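Local coordinates for protein Tv2483 (Treponema vincentii, PDB 6DET) that binds L-arginine with high selectivity as a treponemal lipoprotein, probably delivering it to an ABC transporter as a family 3 solute-binding protein, at residues E240-D244 against E245-N249; V59-D62 against I63-T67; P27-S30 against K31-V34; N249-R252 against K253-S257; Q86-I89 against L90-G94. All coordinates share one frame; numbering follows the deposited sequence.

All five contacts are local, each made within one helix or across the turn between two. Contact 2, on helix 61-73, is the buried one, and its Asp-62 comes within about 7 Å of the bound arginine; contact 4 lies at the surface, and contacts 1, 3 and 5 are partly buried. Contacts 1 and 4 share helix 246-255, one at its start and the other at its end. Both lie against helix 61-73, contact 1 through Met-241 and Ile-247 and through salt bridges of Glu-240 and Asp-244 to Arg-72, contact 4 through Lys-253 and Trp-254. Contact 3 sets a tryptophan on helix 28-35. Contact 5 closes helix 87-92. Water bridges recur in contacts 1, 2, 3 and 5.

Contact 1 (E240-D244 against E245-N249); sequences EMNED and ETIPN
Glu-245, one residue beyond Asp-244, where helix 228-243 gives out, has positive phi (80°) and is the N-cap of helix 246-255; its N donates to Asn-242 O from well above the carbonyl plane. A water joins that same carbonyl oxygen to Glu-245 OE2, donating to both, while OE1 of this poorly ordered side chain forms a salt bridge with Arg-252. Thr-246 is gripped twice by the carboxylate of Asp-244: its N approaches OD1 (3.0 Å) nearly along the C-O axis, and its OG1 donates to Asp-244 OD1 at 2.7 Å from above the carboxylate plane. The Asp-244 carboxylate can turn back over the start of the next helix because CG lies between the backbone N and the carbonyl carbon (chi1 76°). Ile-247 N donates to Met-241 O at 3.0 Å, and its side chain meets Met-241 at about a right angle, with Ile-247 CD1 3.7 Å from Met-241 CB. Pro-248 lays its CD against Asn-242 OD1 at 3.6 Å, an oxygen that also takes a hydrogen bond from Ser-260. The whole is a tight helix-to-helix turn joining 228-243 to 246-255. Met-241 and Ile-247 face helix 61-73, where Arg-72 forms salt bridges with Glu-240 and Asp-244, and the loop around Ser-260 and Leu-262 covers Asn-242 and Ile-247.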
loop_
_atom_site.group_PDB
_atom_site.type_symbol
_atom_site.label_atom_id
_atom_site.label_comp_id
_atom_site.label_asym_id
_atom_site.label_seq_id
_atom_site.Cartn_x
_atom_site.Cartn_y
_atom_site.Cartn_z
ATOM N N GLU A 240 -21.248 -1.641 -1.876
ATOM C CA GLU A 240 -22.072 -1.589 -3.076
ATOM C C GLU A 240 -21.216 -1.809 -4.314
ATOM O O GLU A 240 -21.598 -2.555 -5.225
ATOM C CB GLU A 240 -22.791 -0.234 -3.140
ATOM C CG GLU A 240 -23.689 0.000 -4.361
ATOM C CD GLU A 240 -24.303 1.412 -4.393
ATOM O OE1 GLU A 240 -23.612 2.364 -4.814
ATOM O OE2 GLU A 240 -25.475 1.571 -3.986
ATOM N N MET A 241 -20.053 -1.152 -4.361
ATOM C CA MET A 241 -19.183 -1.230 -5.528
ATOM C C MET A 241 -18.548 -2.607 -5.667
ATOM O O MET A 241 -18.135 -2.985 -6.772
ATOM C CB MET A 241 -18.076 -0.163 -5.440
ATOM C CG MET A 241 -18.566 1.238 -5.632
ATOM S SD MET A 241 -17.335 2.492 -5.179
ATOM C CE MET A 241 -16.022 2.074 -6.295
ATOM N N ASN A 242 -18.437 -3.355 -4.568
ATOM C CA ASN A 242 -17.873 -4.699 -4.651
ATOM C C ASN A 242 -18.934 -5.698 -5.068
ATOM O O ASN A 242 -18.681 -6.556 -5.920
ATOM C CB ASN A 242 -17.260 -5.106 -3.315
ATOM C CG ASN A 242 -16.273 -6.241 -3.465
ATOM O OD1 ASN A 242 -15.273 -6.101 -4.162
ATOM N ND2 ASN A 242 -16.561 -7.380 -2.841
ATOM N N GLU A 243 -20.130 -5.591 -4.475
ATOM C CA GLU A 243 -21.209 -6.524 -4.797
ATOM C C GLU A 243 -21.660 -6.368 -6.236
ATOM O O GLU A 243 -22.021 -7.358 -6.879
ATOM C CB GLU A 243 -22.395 -6.309 -3.862
ATOM C CG GLU A 243 -23.682 -7.040 -4.284
ATOM C CD GLU A 243 -23.496 -8.522 -4.388
ATOM O OE1 GLU A 243 -22.601 -9.025 -3.698
ATOM O OE2 GLU A 243 -24.269 -9.185 -5.129
ATOM N N ASP A 244 -21.668 -5.134 -6.758
ATOM C CA ASP A 244 -22.152 -4.898 -8.109
ATOM C C ASP A 244 -21.063 -5.084 -9.157
ATOM O O ASP A 244 -21.300 -4.781 -10.328
ATOM C CB ASP A 244 -22.813 -3.512 -8.239
ATOM C CG ASP A 244 -21.832 -2.336 -8.292
ATOM O OD1 ASP A 244 -20.615 -2.538 -8.435
ATOM O OD2 ASP A 244 -22.331 -1.171 -8.230
ATOM N N GLU A 245 -19.896 -5.587 -8.757
ATOM C CA GLU A 245 -18.801 -6.058 -9.616
ATOM C C GLU A 245 -17.950 -4.915 -10.151
ATOM O O GLU A 245 -17.019 -5.179 -10.945
ATOM C CB GLU A 245 -19.285 -6.909 -10.798
ATOM C CG GLU A 245 -19.647 -8.335 -10.387
ATOM C CD GLU A 245 -18.424 -9.143 -9.960
ATOM O OE1 GLU A 245 -17.451 -9.196 -10.740
ATOM O OE2 GLU A 245 -18.430 -9.712 -8.845
ATOM N N THR A 246 -18.201 -3.671 -9.743
ATOM C CA THR A 246 -17.357 -2.565 -10.204
ATOM C C THR A 246 -15.918 -2.757 -9.745
ATOM O O THR A 246 -14.973 -2.628 -10.538
ATOM C CB THR A 246 -17.902 -1.229 -9.696
ATOM O OG1 THR A 246 -19.236 -1.042 -10.179
ATOM C CG2 THR A 246 -17.048 -0.070 -10.195
ATOM N N ILE A 247 -15.724 -3.088 -8.472
ATOM C CA ILE A 247 -14.365 -3.193 -7.951
ATOM C C ILE A 247 -13.725 -4.482 -8.467
ATOM O O ILE A 247 -12.569 -4.444 -8.928
ATOM C CB ILE A 247 -14.345 -3.093 -6.417
ATOM C CG1 ILE A 247 -14.604 -1.641 -6.020
ATOM C CG2 ILE A 247 -12.979 -3.525 -5.878
ATOM C CD1 ILE A 247 -14.728 -1.358 -4.518
ATOM N N PRO A 248 -14.419 -5.628 -8.441
ATOM C CA PRO A 248 -13.854 -6.830 -9.080
ATOM C C PRO A 248 -13.392 -6.584 -10.500
ATOM O O PRO A 248 -12.359 -7.113 -10.924
ATOM C CB PRO A 248 -15.023 -7.820 -9.018
ATOM C CG PRO A 248 -15.710 -7.462 -7.710
ATOM C CD PRO A 248 -15.652 -5.950 -7.689
ATOM N N ASN A 249 -14.141 -5.795 -11.257
ATOM C CA ASN A 249 -13.745 -5.516 -12.623
ATOM C C ASN A 249 -12.576 -4.543 -12.687
ATOM O O ASN A 249 -11.728 -4.679 -13.572
ATOM C CB ASN A 249 -14.942 -5.012 -13.420
ATOM C CG ASN A 249 -15.849 -6.147 -13.851
ATOM O OD1 ASN A 249 -15.434 -7.310 -13.862
ATOM N ND2 ASN A 249 -17.088 -5.827 -14.187
HETATM O O HOH W 1 -18.270 -9.315 -5.906
#

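Contact 2 (V59-D62 against I63-T67); sequences VGYD and IDIFT
Gly-60, Tyr-61 and Asp-62 offer their carbonyl oxygens to the N atoms of Asp-64, Ile-65 and Phe-66, the first i to i+4 bonds of helix 61-73. Gly-60 is the N-cap residue, with a phi of 145° that suits a residue lacking a side chain. Its N is bridged to the first turn by a water, which accepts from Gly-60 N and donates to Asp-64 OD1 at 2.6 Å. Along the helix, Ile-65 CD1 sits over one face of the Tyr-61 ring, offset toward the rim, in a CH-pi contact 3.9 Å from the ring centroid. The tyrosine ring reaches this place with CG anti to the backbone N (chi1 -174°), and Phe-255 meets it edge-to-face. Ile-63 CG1 folds back against the chain entering the helix, 3.5 Å from Val-59 C. Asp-62 O lies in plane at the edge of the Phe-66 ring, 3.6 Å from Phe-66 CD2. The Asp-62 carboxylate bonds to Tyr-119 and the N of Gly-102, close to the arginine pocket. Asp-64 OD2 takes a salt bridge from Lys-253 and a hydrogen bond from Trp-254. Two acids thus stand in the first turn, where the helix dipole would probably help stabilise their negative charge, and each has donors elsewhere.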
loop_
_atom_site.group_PDB
_atom_site.type_symbol
_atom_site.label_atom_id
_atom_site.label_comp_id
_atom_site.label_asym_id
_atom_site.label_seq_id
_atom_site.Cartn_x
_atom_site.Cartn_y
_atom_site.Cartn_z
ATOM N N VAL A 59 -3.001 7.277 -11.942
ATOM C CA VAL A 59 -3.897 6.196 -12.337
ATOM C C VAL A 59 -3.614 5.012 -11.436
ATOM O O VAL A 59 -2.574 4.942 -10.777
ATOM C CB VAL A 59 -3.718 5.789 -13.816
ATOM C CG1 VAL A 59 -4.149 6.924 -14.740
ATOM C CG2 VAL A 59 -2.265 5.401 -14.095
ATOM N N GLY A 60 -4.563 4.078 -11.399
ATOM C CA GLY A 60 -4.293 2.834 -10.728
ATOM C C GLY A 60 -5.528 2.292 -10.050
ATOM O O GLY A 60 -6.605 2.896 -10.101
ATOM N N TYR A 61 -5.351 1.129 -9.429
ATOM C CA TYR A 61 -6.453 0.430 -8.777
ATOM C C TYR A 61 -7.079 1.294 -7.693
ATOM O O TYR A 61 -8.306 1.410 -7.612
ATOM C CB TYR A 61 -5.933 -0.869 -8.189
ATOM C CG TYR A 61 -6.971 -1.782 -7.593
ATOM C CD1 TYR A 61 -8.025 -2.283 -8.363
ATOM C CD2 TYR A 61 -6.864 -2.200 -6.273
ATOM C CE1 TYR A 61 -8.969 -3.172 -7.813
ATOM C CE2 TYR A 61 -7.786 -3.091 -5.728
ATOM C CZ TYR A 61 -8.833 -3.570 -6.512
ATOM O OH TYR A 61 -9.762 -4.453 -6.018
ATOM N N ASP A 62 -6.245 1.868 -6.812
ATOM C CA ASP A 62 -6.759 2.694 -5.718
ATOM C C ASP A 62 -7.430 3.935 -6.268
ATOM O O ASP A 62 -8.418 4.413 -5.715
ATOM C CB ASP A 62 -5.644 3.120 -4.764
ATOM C CG ASP A 62 -5.127 2.014 -3.880
ATOM O OD1 ASP A 62 -5.653 0.875 -3.918
ATOM O OD2 ASP A 62 -4.189 2.300 -3.102
ATOM N N ILE A 63 -6.901 4.462 -7.369
ATOM C CA ILE A 63 -7.456 5.668 -7.965
ATOM C C ILE A 63 -8.818 5.374 -8.568
ATOM O O ILE A 63 -9.760 6.166 -8.433
ATOM C CB ILE A 63 -6.476 6.208 -9.031
ATOM C CG1 ILE A 63 -5.041 6.279 -8.482
ATOM C CG2 ILE A 63 -6.934 7.535 -9.550
ATOM C CD1 ILE A 63 -4.858 7.143 -7.271
ATOM N N ASP A 64 -8.952 4.231 -9.252
ATOM C CA ASP A 64 -10.243 3.905 -9.838
ATOM C C ASP A 64 -11.291 3.719 -8.744
ATOM O O ASP A 64 -12.430 4.187 -8.870
ATOM C CB ASP A 64 -10.126 2.642 -10.690
ATOM C CG ASP A 64 -9.517 2.905 -12.062
ATOM O OD1 ASP A 64 -9.375 4.072 -12.452
ATOM O OD2 ASP A 64 -9.205 1.922 -12.750
ATOM N N ILE A 65 -10.901 3.075 -7.639
ATOM C CA ILE A 65 -11.829 2.869 -6.523
ATOM C C ILE A 65 -12.316 4.215 -5.984
ATOM O O ILE A 65 -13.526 4.453 -5.843
ATOM C CB ILE A 65 -11.173 2.021 -5.413
ATOM C CG1 ILE A 65 -10.940 0.574 -5.878
ATOM C CG2 ILE A 65 -12.055 2.000 -4.163
ATOM C CD1 ILE A 65 -10.085 -0.282 -4.955
ATOM N N PHE A 66 -11.386 5.106 -5.635
ATOM C CA PHE A 66 -11.806 6.337 -4.978
ATOM C C PHE A 66 -12.473 7.295 -5.944
ATOM O O PHE A 66 -13.352 8.062 -5.538
ATOM C CB PHE A 66 -10.611 7.008 -4.285
ATOM C CG PHE A 66 -10.448 6.578 -2.857
ATOM C CD1 PHE A 66 -11.269 7.096 -1.876
ATOM C CD2 PHE A 66 -9.520 5.615 -2.499
ATOM C CE1 PHE A 66 -11.158 6.687 -0.555
ATOM C CE2 PHE A 66 -9.399 5.224 -1.180
ATOM C CZ PHE A 66 -10.208 5.744 -0.213
ATOM N N THR A 67 -12.108 7.262 -7.231
ATOM C CA THR A 67 -12.783 8.133 -8.189
ATOM C C THR A 67 -14.264 7.777 -8.295
ATOM O O THR A 67 -15.132 8.662 -8.310
ATOM C CB THR A 67 -12.107 8.034 -9.561
ATOM O OG1 THR A 67 -10.748 8.494 -9.472
ATOM C CG2 THR A 67 -12.842 8.877 -10.591
HETATM O O HOH W 2 -7.021 4.962 -13.127
#

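Contact 3 (P27-S30 against K31-V34); sequences PSWS and KVQV
Gln-33 CB lies over one face of the Trp-29 indole, offset toward the rim, in a CH-pi contact 4.2 Å from the centroid of the six-membered ring. From CB the chain runs outward past CZ2 and NE1, its amide plane turned 40° from the ring. At the indole edge, in plane, a water accepts from Trp-29 NE1 (3.0 Å) and donates to Gln-33 OE1 (2.8 Å), bridging the two. Both residues hold CG anti to the backbone N (chi1 167° for Trp-29, -170° for Gln-33), which brings ring and amide together one turn apart. Val-32 CG1 approaches the ring obliquely, 3.9 Å from Trp-29 CZ3, the two side chains crossing at about a right angle. This is the short N-terminal helix 28-35, with Pro-27 at the N-cap position; it leans on the start of helix 228-243, where Trp-29 and Val-32 touch Leu-230 and Ser-28 OG bonds to Asp-26, Ser-229 and Leu-230. Lys-31 N donates to Pro-27 O and Gln-33 N to Trp-29 O, both at 2.9 Å, while the bond from Val-32 N to Ser-28 O is weak. The extended Lys-31 chain runs beside the Pro-27 ring, pointing the same way, with CE 3.9 Å from Pro-27 CG.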
loop_
_atom_site.group_PDB
_atom_site.type_symbol
_atom_site.label_atom_id
_atom_site.label_comp_id
_atom_site.label_asym_id
_atom_site.label_seq_id
_atom_site.Cartn_x
_atom_site.Cartn_y
_atom_site.Cartn_z
ATOM N N PRO A 27 -18.792 14.565 13.321
ATOM C CA PRO A 27 -19.001 15.374 12.112
ATOM C C PRO A 27 -18.092 15.044 10.929
ATOM O O PRO A 27 -18.015 15.851 10.001
ATOM C CB PRO A 27 -18.715 16.798 12.612
ATOM C CG PRO A 27 -17.708 16.585 13.674
ATOM C CD PRO A 27 -18.077 15.307 14.368
ATOM N N SER A 28 -17.419 13.892 10.904
ATOM C CA SER A 28 -16.401 13.709 9.863
ATOM C C SER A 28 -17.037 13.568 8.479
ATOM O O SER A 28 -16.532 14.131 7.500
ATOM C CB SER A 28 -15.492 12.511 10.175
ATOM O OG SER A 28 -16.203 11.277 10.349
ATOM N N TRP A 29 -18.160 12.846 8.370
ATOM C CA TRP A 29 -18.861 12.816 7.087
ATOM C C TRP A 29 -19.416 14.190 6.738
ATOM O O TRP A 29 -19.250 14.672 5.609
ATOM C CB TRP A 29 -19.973 11.765 7.082
ATOM C CG TRP A 29 -20.887 11.952 5.909
ATOM C CD1 TRP A 29 -22.217 12.263 5.950
ATOM C CD2 TRP A 29 -20.527 11.921 4.524
ATOM N NE1 TRP A 29 -22.715 12.399 4.678
ATOM C CE2 TRP A 29 -21.699 12.191 3.784
ATOM C CE3 TRP A 29 -19.334 11.683 3.835
ATOM C CZ2 TRP A 29 -21.711 12.232 2.391
ATOM C CZ3 TRP A 29 -19.355 11.722 2.440
ATOM C CH2 TRP A 29 -20.540 11.992 1.742
ATOM N N SER A 30 -20.102 14.845 7.683
ATOM C CA SER A 30 -20.632 16.170 7.391
ATOM C C SER A 30 -19.553 17.109 6.845
ATOM O O SER A 30 -19.803 17.889 5.913
ATOM C CB SER A 30 -21.264 16.753 8.645
ATOM O OG SER A 30 -22.433 16.007 8.960
ATOM N N LYS A 31 -18.360 17.077 7.433
ATOM C CA LYS A 31 -17.303 17.979 6.976
ATOM C C LYS A 31 -16.960 17.718 5.510
ATOM O O LYS A 31 -16.808 18.658 4.717
ATOM C CB LYS A 31 -16.078 17.824 7.866
ATOM C CG LYS A 31 -16.179 18.504 9.219
ATOM C CD LYS A 31 -14.940 18.253 10.084
ATOM C CE LYS A 31 -15.226 18.702 11.520
ATOM N NZ LYS A 31 -14.188 18.299 12.498
ATOM N N VAL A 32 -16.849 16.442 5.130
ATOM C CA VAL A 32 -16.538 16.083 3.749
ATOM C C VAL A 32 -17.681 16.457 2.818
ATOM O O VAL A 32 -17.455 16.954 1.706
ATOM C CB VAL A 32 -16.213 14.579 3.673
ATOM C CG1 VAL A 32 -16.267 14.074 2.237
ATOM C CG2 VAL A 32 -14.875 14.329 4.330
ATOM N N GLN A 33 -18.927 16.242 3.249
ATOM C CA GLN A 33 -20.059 16.592 2.394
ATOM C C GLN A 33 -20.142 18.095 2.143
ATOM O O GLN A 33 -20.487 18.519 1.036
ATOM C CB GLN A 33 -21.377 16.098 2.983
ATOM C CG GLN A 33 -22.476 16.269 1.964
ATOM C CD GLN A 33 -23.803 15.680 2.383
ATOM O OE1 GLN A 33 -24.197 15.738 3.556
ATOM N NE2 GLN A 33 -24.533 15.157 1.406
ATOM N N VAL A 34 -19.835 18.911 3.154
ATOM C CA VAL A 34 -19.948 20.361 3.002
ATOM C C VAL A 34 -18.880 20.879 2.043
ATOM O O VAL A 34 -19.167 21.713 1.171
ATOM C CB VAL A 34 -19.864 21.054 4.374
ATOM C CG1 VAL A 34 -19.764 22.586 4.203
ATOM C CG2 VAL A 34 -21.126 20.699 5.232
HETATM O O HOH W 3 -25.514 13.337 4.129
#

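Contact 4 (N249-R252 against K253-S257); sequences NFSR and KWFGS
Lys-253, Trp-254 and Phe-255 donate their N atoms to the carbonyls of Asn-249, Phe-250 and Ser-251 in i to i+4 order, and Gly-256 N reaches Arg-252 O as the helix 246-255 runs out. Gly-256 leaves it with positive phi (88°), which turns the chain so that Ser-257 O comes back beside the last turn. There Ser-251 OG donates to Ser-257 O at 2.7 Å, in the carbonyl plane and on a lone pair. With OG anti to its own N (chi1 179°), the serine points along the helix toward that carbonyl. Ser-251 OG also meets the edge of the Phe-255 ring, near its plane, 3.5 Å from Phe-255 CD2. It is bonded to Leu-259 N as well, so it ties down two points of the departing chain. Trp-254 CD1 lies 3.1 Å from Phe-250 O, while Lys-253 CE passes over one face of the indole. Arg-252 folds back to Asn-249, NH1 giving OD1 a 2.9 Å bond from above the amide plane. The Lys-253 cation and the Trp-254 indole N-H, sharing one carboxylate oxygen of Asp-64, would probably favour its charged form and help tie this helix end to helix 61-73.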
loop_
_atom_site.group_PDB
_atom_site.type_symbol
_atom_site.label_atom_id
_atom_site.label_comp_id
_atom_site.label_asym_id
_atom_site.label_seq_id
_atom_site.Cartn_x
_atom_site.Cartn_y
_atom_site.Cartn_z
ATOM N N ASN A 249 -14.141 -5.795 -11.257
ATOM C CA ASN A 249 -13.745 -5.516 -12.623
ATOM C C ASN A 249 -12.576 -4.543 -12.687
ATOM O O ASN A 249 -11.728 -4.679 -13.572
ATOM C CB ASN A 249 -14.942 -5.012 -13.420
ATOM C CG ASN A 249 -15.849 -6.147 -13.851
ATOM O OD1 ASN A 249 -15.434 -7.310 -13.862
ATOM N ND2 ASN A 249 -17.088 -5.827 -14.187
ATOM N N PHE A 250 -12.485 -3.588 -11.756
ATOM C CA PHE A 250 -11.247 -2.812 -11.635
ATOM C C PHE A 250 -10.070 -3.739 -11.361
ATOM O O PHE A 250 -8.970 -3.540 -11.881
ATOM C CB PHE A 250 -11.320 -1.777 -10.499
ATOM C CG PHE A 250 -12.242 -0.569 -10.740
ATOM C CD1 PHE A 250 -12.513 -0.073 -12.009
ATOM C CD2 PHE A 250 -12.797 0.091 -9.641
ATOM C CE1 PHE A 250 -13.336 1.047 -12.180
ATOM C CE2 PHE A 250 -13.615 1.187 -9.815
ATOM C CZ PHE A 250 -13.884 1.662 -11.083
ATOM N N SER A 251 -10.263 -4.722 -10.482
ATOM C CA SER A 251 -9.179 -5.648 -10.175
ATOM C C SER A 251 -8.761 -6.442 -11.411
ATOM O O SER A 251 -7.563 -6.664 -11.648
ATOM C CB SER A 251 -9.617 -6.591 -9.056
ATOM O OG SER A 251 -8.597 -7.526 -8.745
ATOM N N ARG A 252 -9.737 -6.900 -12.200
ATOM C CA ARG A 252 -9.417 -7.652 -13.413
ATOM C C ARG A 252 -8.652 -6.771 -14.392
ATOM O O ARG A 252 -7.694 -7.219 -15.026
ATOM C CB ARG A 252 -10.701 -8.205 -14.046
ATOM C CG ARG A 252 -11.440 -9.210 -13.152
ATOM C CD ARG A 252 -12.613 -9.894 -13.852
ATOM N NE ARG A 252 -13.175 -10.931 -13.000
ATOM C CZ ARG A 252 -14.266 -10.787 -12.245
ATOM N NH1 ARG A 252 -14.941 -9.642 -12.245
ATOM N NH2 ARG A 252 -14.694 -11.793 -11.489
ATOM N N LYS A 253 -9.044 -5.502 -14.493
ATOM C CA LYS A 253 -8.325 -4.536 -15.325
ATOM C C LYS A 253 -6.862 -4.429 -14.927
ATOM O O LYS A 253 -5.966 -4.446 -15.788
ATOM C CB LYS A 253 -9.003 -3.172 -15.211
ATOM C CG LYS A 253 -8.294 -2.001 -15.899
ATOM C CD LYS A 253 -8.941 -0.672 -15.429
ATOM C CE LYS A 253 -8.228 0.575 -15.920
ATOM N NZ LYS A 253 -8.909 1.788 -15.378
ATOM N N TRP A 254 -6.594 -4.282 -13.631
ATOM C CA TRP A 254 -5.248 -3.943 -13.174
ATOM C C TRP A 254 -4.380 -5.159 -12.845
ATOM O O TRP A 254 -3.145 -5.077 -12.959
ATOM C CB TRP A 254 -5.336 -3.040 -11.943
ATOM C CG TRP A 254 -5.798 -1.662 -12.274
ATOM C CD1 TRP A 254 -7.012 -1.113 -11.996
ATOM C CD2 TRP A 254 -5.056 -0.661 -12.986
ATOM N NE1 TRP A 254 -7.068 0.177 -12.476
ATOM C CE2 TRP A 254 -5.876 0.474 -13.091
ATOM C CE3 TRP A 254 -3.778 -0.618 -13.536
ATOM C CZ2 TRP A 254 -5.450 1.650 -13.724
ATOM C CZ3 TRP A 254 -3.364 0.544 -14.168
ATOM C CH2 TRP A 254 -4.198 1.653 -14.257
ATOM N N PHE A 255 -4.996 -6.277 -12.441
ATOM C CA PHE A 255 -4.286 -7.454 -11.969
ATOM C C PHE A 255 -4.490 -8.685 -12.842
ATOM O O PHE A 255 -3.762 -9.657 -12.666
ATOM C CB PHE A 255 -4.732 -7.819 -10.534
ATOM C CG PHE A 255 -4.430 -6.759 -9.495
ATOM C CD1 PHE A 255 -3.126 -6.492 -9.108
ATOM C CD2 PHE A 255 -5.467 -6.046 -8.901
ATOM C CE1 PHE A 255 -2.849 -5.494 -8.164
ATOM C CE2 PHE A 255 -5.205 -5.084 -7.935
ATOM C CZ PHE A 255 -3.887 -4.797 -7.578
ATOM N N GLY A 256 -5.469 -8.691 -13.738
ATOM C CA GLY A 256 -5.753 -9.851 -14.560
ATOM C C GLY A 256 -6.726 -10.838 -13.930
ATOM O O GLY A 256 -7.150 -11.786 -14.607
ATOM N N SER A 257 -7.067 -10.650 -12.662
ATOM C CA SER A 257 -8.073 -11.451 -11.953
ATOM C C SER A 257 -8.677 -10.617 -10.838
ATOM O O SER A 257 -8.206 -9.512 -10.528
ATOM C CB SER A 257 -7.457 -12.735 -11.388
ATOM O OG SER A 257 -6.588 -12.427 -10.312
#

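Contact 5 (Q86-I89 against L90-G94); sequences QKEI and LLNTG
Thr-93 gives Ile-89 O two hydrogen bonds, one from OG1 at 2.6 Å and one from N at 2.9 Å, from opposite faces of its carbonyl plane. At chi1 59° OG1 is tucked between its own N and C, on the side of Ile-89 O. Leu-90, Leu-91 and Asn-92 donate their N atoms, i to i+4, to Gln-86, Lys-87 and Glu-88. Helix 87-92 then ends in a Schellman motif, Gly-94 having positive phi; one bond back into the last turn runs from Gly-94 N to Leu-91 O. A water links the side chains one turn apart, donating to Glu-88 OE2 (2.6 Å) and accepting from Asn-92 ND2 (2.9 Å); OE2 also binds His-112. The carboxylate and amide planes stand 56° apart. Apolar contact is made by Leu-90 CD1 on Gln-86 CB (3.8 Å), and more loosely by the CG2 methyls of Ile-89 and Thr-93. The Lys-87 side chain comes within about 5 Å of the bound arginine, its NZ bonded to the carbonyls of Asp-150 and Trp-84.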
loop_
_atom_site.group_PDB
_atom_site.type_symbol
_atom_site.label_atom_id
_atom_site.label_comp_id
_atom_site.label_asym_id
_atom_site.label_seq_id
_atom_site.Cartn_x
_atom_site.Cartn_y
_atom_site.Cartn_z
ATOM N N GLN A 86 5.430 11.312 6.186
ATOM C CA GLN A 86 4.633 12.374 6.792
ATOM C C GLN A 86 3.153 12.033 6.883
ATOM O O GLN A 86 2.359 12.898 7.279
ATOM C CB GLN A 86 4.771 13.674 5.976
ATOM C CG GLN A 86 6.154 14.318 6.008
ATOM C CD GLN A 86 6.660 14.498 7.417
ATOM O OE1 GLN A 86 6.081 15.248 8.199
ATOM N NE2 GLN A 86 7.724 13.781 7.765
ATOM N N LYS A 87 2.761 10.812 6.504
ATOM C CA LYS A 87 1.351 10.529 6.272
ATOM C C LYS A 87 0.530 10.714 7.540
ATOM O O LYS A 87 -0.597 11.214 7.478
ATOM C CB LYS A 87 1.182 9.106 5.688
ATOM C CG LYS A 87 1.710 7.942 6.522
ATOM C CD LYS A 87 1.612 6.634 5.743
ATOM C CE LYS A 87 2.305 5.521 6.511
ATOM N NZ LYS A 87 3.793 5.783 6.575
ATOM N N GLU A 88 1.064 10.334 8.703
ATOM C CA GLU A 88 0.285 10.455 9.938
ATOM C C GLU A 88 0.023 11.921 10.291
ATOM O O GLU A 88 -1.090 12.287 10.705
ATOM C CB GLU A 88 1.020 9.758 11.080
ATOM C CG GLU A 88 0.149 9.630 12.306
ATOM C CD GLU A 88 0.831 8.957 13.479
ATOM O OE1 GLU A 88 2.066 8.770 13.437
ATOM O OE2 GLU A 88 0.116 8.630 14.456
ATOM N N ILE A 89 1.042 12.759 10.157
ATOM C CA ILE A 89 0.889 14.185 10.433
ATOM C C ILE A 89 -0.052 14.836 9.430
ATOM O O ILE A 89 -0.908 15.642 9.803
ATOM C CB ILE A 89 2.270 14.873 10.428
ATOM C CG1 ILE A 89 3.195 14.266 11.488
ATOM C CG2 ILE A 89 2.112 16.394 10.633
ATOM C CD1 ILE A 89 2.631 14.235 12.901
ATOM N N LEU A 90 0.094 14.516 8.139
ATOM C CA LEU A 90 -0.762 15.147 7.134
ATOM C C LEU A 90 -2.224 14.792 7.357
ATOM O O LEU A 90 -3.117 15.635 7.187
ATOM C CB LEU A 90 -0.327 14.732 5.739
ATOM C CG LEU A 90 1.093 15.255 5.382
ATOM C CD1 LEU A 90 1.598 14.514 4.153
ATOM C CD2 LEU A 90 1.044 16.719 5.162
ATOM N N LEU A 91 -2.481 13.538 7.732
ATOM C CA LEU A 91 -3.839 13.106 8.045
ATOM C C LEU A 91 -4.369 13.788 9.304
ATOM O O LEU A 91 -5.479 14.346 9.311
ATOM C CB LEU A 91 -3.838 11.586 8.202
ATOM C CG LEU A 91 -5.181 10.920 8.532
ATOM C CD1 LEU A 91 -6.141 11.097 7.375
ATOM C CD2 LEU A 91 -4.980 9.434 8.853
ATOM N N ASN A 92 -3.596 13.744 10.390
ATOM C CA ASN A 92 -4.097 14.241 11.673
ATOM C C ASN A 92 -4.244 15.758 11.706
ATOM O O ASN A 92 -5.080 16.281 12.462
ATOM C CB ASN A 92 -3.176 13.761 12.791
ATOM C CG ASN A 92 -3.448 12.327 13.165
ATOM O OD1 ASN A 92 -4.493 11.784 12.812
ATOM N ND2 ASN A 92 -2.522 11.706 13.885
ATOM N N THR A 93 -3.447 16.485 10.924
ATOM C CA THR A 93 -3.618 17.929 10.805
ATOM C C THR A 93 -4.621 18.310 9.729
ATOM O O THR A 93 -4.860 19.499 9.522
ATOM C CB THR A 93 -2.274 18.601 10.511
ATOM O OG1 THR A 93 -1.730 18.084 9.287
ATOM C CG2 THR A 93 -1.296 18.347 11.646
ATOM N N GLY A 94 -5.211 17.350 9.032
ATOM C CA GLY A 94 -6.274 17.665 8.097
ATOM C C GLY A 94 -5.851 18.070 6.703
ATOM O O GLY A 94 -6.709 18.503 5.921
HETATM O O HOH W 4 -2.447 9.035 14.966
#